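Local coordinates for protein glycosaminoglycan xylosylkinase (PDB 5XOM) that probably phosphorylates xylose in the glycosaminoglycan-protein linkage region, as expected of a Fam20-family sugar kinase, at residues Q84-Y89 with V167-L172. Residues are numbered along the deposited sequence; the frame is centred on the assembly and turned at random.
Sequences QATTGY and VAAKKL
Ala85 and Ala168 form a single beta bridge, parallel in sense, at strand 82-86, an edge strand of the five-stranded antiparallel sheet in this kinase-like Fam20 fold. Two backbone hydrogen bonds make it. Ala169 N reaches Ala85 O at 2.8 Å, nearly along the C=O axis, just where the chain turns into helix 170-173, with Ala169 as N-cap. Ala85 N gives the longer, more bent bond to Val167 O (3.2 Å), standing above that carbonyl's plane. A water adds a further grip on Val167 O and also donates to Gln84 OE1 at 2.7 Å. Strand 96-100 pairs with the other edge of strand 82-86.

The apolar part centres on Leu172: its CD2 packs on Ala85 CB at 3.8 Å, and Val164 of helix 160-164 touches both residues. With Thr87 OG1 anti to its backbone N (chi1 -165°) and bonded to Lys95 O, the methyl CG2 lies 3.7 Å from Leu172 CA.

Lys171 acts through its aliphatic chain, passing Thr87 O and the poorly ordered Tyr89 ring. An alanine here would probably open a gap beside Thr87 O and leave the ring one support fewer, with Lys189 still touching it. Lys171 CD approaches Tyr89 CE2 obliquely, at 3.5 Å.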
ATOM      1  N   GLN A  84      21.149 -21.883  -3.719  1.00 29.59           N
ATOM      2  CA  GLN A  84      21.400 -22.752  -4.862  1.00 32.17           C
ATOM      3  C   GLN A  84      21.616 -21.880  -6.089  1.00 32.39           C
ATOM      4  O   GLN A  84      21.115 -20.757  -6.158  1.00 28.08           O
ATOM      5  CB  GLN A  84      20.239 -23.722  -5.144  1.00 41.49           C
ATOM      6  CG  GLN A  84      19.685 -24.470  -3.944  1.00 49.16           C
ATOM      7  CD  GLN A  84      20.638 -25.526  -3.424  1.00 55.90           C
ATOM      8  OE1 GLN A  84      21.603 -25.897  -4.096  1.00 62.35           O
ATOM      9  NE2 GLN A  84      20.381 -26.007  -2.212  1.00 48.10           N
ATOM     10  N   ALA A  85      22.352 -22.415  -7.064  1.00 29.60           N
ATOM     11  CA  ALA A  85      22.567 -21.722  -8.326  1.00 27.68           C
ATOM     12  C   ALA A  85      22.702 -22.743  -9.446  1.00 30.31           C
ATOM     13  O   ALA A  85      23.390 -23.753  -9.288  1.00 31.88           O
ATOM     14  CB  ALA A  85      23.817 -20.830  -8.274  1.00 23.86           C
ATOM     15  N   THR A  86      22.036 -22.481 -10.572  1.00 33.13           N
ATOM     16  CA  THR A  86      22.124 -23.364 -11.728  1.00 32.34           C
ATOM     17  C   THR A  86      21.904 -22.571 -13.010  1.00 31.27           C
ATOM     18  O   THR A  86      21.760 -21.346 -12.998  1.00 31.15           O
ATOM     19  CB  THR A  86      21.124 -24.520 -11.626  1.00 36.12           C
ATOM     20  OG1 THR A  86      21.333 -25.419 -12.724  1.00 46.14           O
ATOM     21  CG2 THR A  86      19.703 -24.005 -11.656  1.00 25.96           C
ATOM     22  N   THR A  87      21.895 -23.296 -14.127  1.00 33.22           N
ATOM     23  CA  THR A  87      21.694 -22.722 -15.447  1.00 38.13           C
ATOM     24  C   THR A  87      21.132 -23.815 -16.349  1.00 45.95           C
ATOM     25  O   THR A  87      21.249 -25.005 -16.048  1.00 44.90           O
ATOM     26  CB  THR A  87      23.003 -22.161 -16.013  1.00 48.19           C
ATOM     27  OG1 THR A  87      22.719 -21.310 -17.124  1.00 67.17           O
ATOM     28  CG2 THR A  87      23.926 -23.297 -16.468  1.00 32.14           C
ATOM     29  N   GLY A  88      20.506 -23.409 -17.459  1.00 50.87           N
ATOM     30  CA  GLY A  88      19.734 -24.318 -18.278  1.00 51.60           C
ATOM     31  C   GLY A  88      20.222 -24.420 -19.717  1.00 63.11           C
ATOM     32  O   GLY A  88      20.982 -23.580 -20.214  1.00 63.72           O
ATOM     33  N   TYR A  89      19.741 -25.466 -20.395  1.00 68.89           N
ATOM     34  CA  TYR A  89      20.044 -25.686 -21.805  1.00 67.12           C
ATOM     35  C   TYR A  89      19.076 -24.953 -22.718  1.00 61.59           C
ATOM     36  O   TYR A  89      19.400 -24.705 -23.885  1.00 51.65           O
ATOM     37  CB  TYR A  89      20.006 -27.182 -22.141  1.00 69.86           C
ATOM     38  CG  TYR A  89      21.158 -28.000 -21.593  1.00 78.01           C
ATOM     39  CD1 TYR A  89      22.343 -28.135 -22.310  1.00 83.21           C
ATOM     40  CD2 TYR A  89      21.052 -28.660 -20.374  1.00 78.47           C
ATOM     41  CE1 TYR A  89      23.397 -28.892 -21.820  1.00 88.06           C
ATOM     42  CE2 TYR A  89      22.100 -29.418 -19.875  1.00 79.46           C
ATOM     43  CZ  TYR A  89      23.269 -29.532 -20.601  1.00 88.08           C
ATOM     44  OH  TYR A  89      24.312 -30.287 -20.105  1.00 90.21           O
ATOM     45  N   VAL A 167      27.567 -23.321  -4.036  1.00 35.05           N
ATOM     46  CA  VAL A 167      26.219 -23.880  -4.091  1.00 27.89           C
ATOM     47  C   VAL A 167      25.807 -24.107  -5.536  1.00 31.71           C
ATOM     48  O   VAL A 167      24.632 -24.366  -5.819  1.00 39.46           O
ATOM     49  CB  VAL A 167      25.185 -22.978  -3.386  1.00 32.41           C
ATOM     50  CG1 VAL A 167      25.513 -22.811  -1.906  1.00 31.28           C
ATOM     51  CG2 VAL A 167      25.081 -21.624  -4.086  1.00 25.23           C
ATOM     52  N   ALA A 168      26.762 -24.031  -6.457  1.00 32.24           N
ATOM     53  CA  ALA A 168      26.439 -24.128  -7.872  1.00 34.72           C
ATOM     54  C   ALA A 168      26.253 -25.584  -8.267  1.00 39.11           C
ATOM     55  O   ALA A 168      27.080 -26.437  -7.933  1.00 39.77           O
ATOM     56  CB  ALA A 168      27.545 -23.500  -8.722  1.00 28.03           C
ATOM     57  N   ALA A 169      25.185 -25.865  -9.003  1.00 37.02           N
ATOM     58  CA  ALA A 169      25.042 -27.188  -9.580  1.00 39.19           C
ATOM     59  C   ALA A 169      26.114 -27.417 -10.639  1.00 41.49           C
ATOM     60  O   ALA A 169      26.640 -26.472 -11.236  1.00 42.99           O
ATOM     61  CB  ALA A 169      23.656 -27.369 -10.196  1.00 33.76           C
ATOM     62  N   LYS A 170      26.430 -28.696 -10.875  1.00 47.40           N
ATOM     63  CA  LYS A 170      27.452 -29.013 -11.862  1.00 41.37           C
ATOM     64  C   LYS A 170      27.177 -28.393 -13.220  1.00 38.78           C
ATOM     65  O   LYS A 170      28.111 -27.972 -13.910  1.00 40.18           O
ATOM     66  CB  LYS A 170      27.590 -30.509 -12.093  1.00 52.78           C
ATOM     67  CG  LYS A 170      29.006 -30.924 -12.135  1.00 70.99           C
ATOM     68  CD  LYS A 170      29.004 -32.099 -13.055  1.00 77.13           C
ATOM     69  CE  LYS A 170      30.382 -32.672 -13.148  1.00 75.60           C
ATOM     70  NZ  LYS A 170      30.258 -33.776 -14.087  1.00 73.87           N
ATOM     71  N   LYS A 171      25.910 -28.337 -13.626  1.00 42.58           N
ATOM     72  CA  LYS A 171      25.584 -27.799 -14.938  1.00 46.17           C
ATOM     73  C   LYS A 171      26.133 -26.392 -15.106  1.00 42.13           C
ATOM     74  O   LYS A 171      26.608 -26.026 -16.188  1.00 38.51           O
ATOM     75  CB  LYS A 171      24.072 -27.801 -15.152  1.00 54.59           C
ATOM     76  CG  LYS A 171      23.619 -28.305 -16.506  1.00 58.68           C
ATOM     77  CD  LYS A 171      22.114 -28.139 -16.637  1.00 62.82           C
ATOM     78  CE  LYS A 171      21.377 -28.672 -15.418  1.00 67.31           C
ATOM     79  NZ  LYS A 171      19.904 -28.488 -15.556  1.00 68.09           N
ATOM     80  N   LEU A 172      26.094 -25.596 -14.042  1.00 36.87           N
ATOM     81  CA  LEU A 172      26.607 -24.237 -14.077  1.00 38.73           C
ATOM     82  C   LEU A 172      28.098 -24.187 -13.757  1.00 32.85           C
ATOM     83  O   LEU A 172      28.858 -23.509 -14.457  1.00 30.07           O
ATOM     84  CB  LEU A 172      25.819 -23.361 -13.097  1.00 34.32           C
ATOM     85  CG  LEU A 172      26.398 -21.993 -12.737  1.00 31.54           C
ATOM     86  CD1 LEU A 172      26.381 -21.074 -13.944  1.00 23.17           C
ATOM     87  CD2 LEU A 172      25.620 -21.364 -11.588  1.00 27.78           C
TER
HETATM   88  O   HOH W   1      22.354 -26.274  -6.636  1.00 44.21           O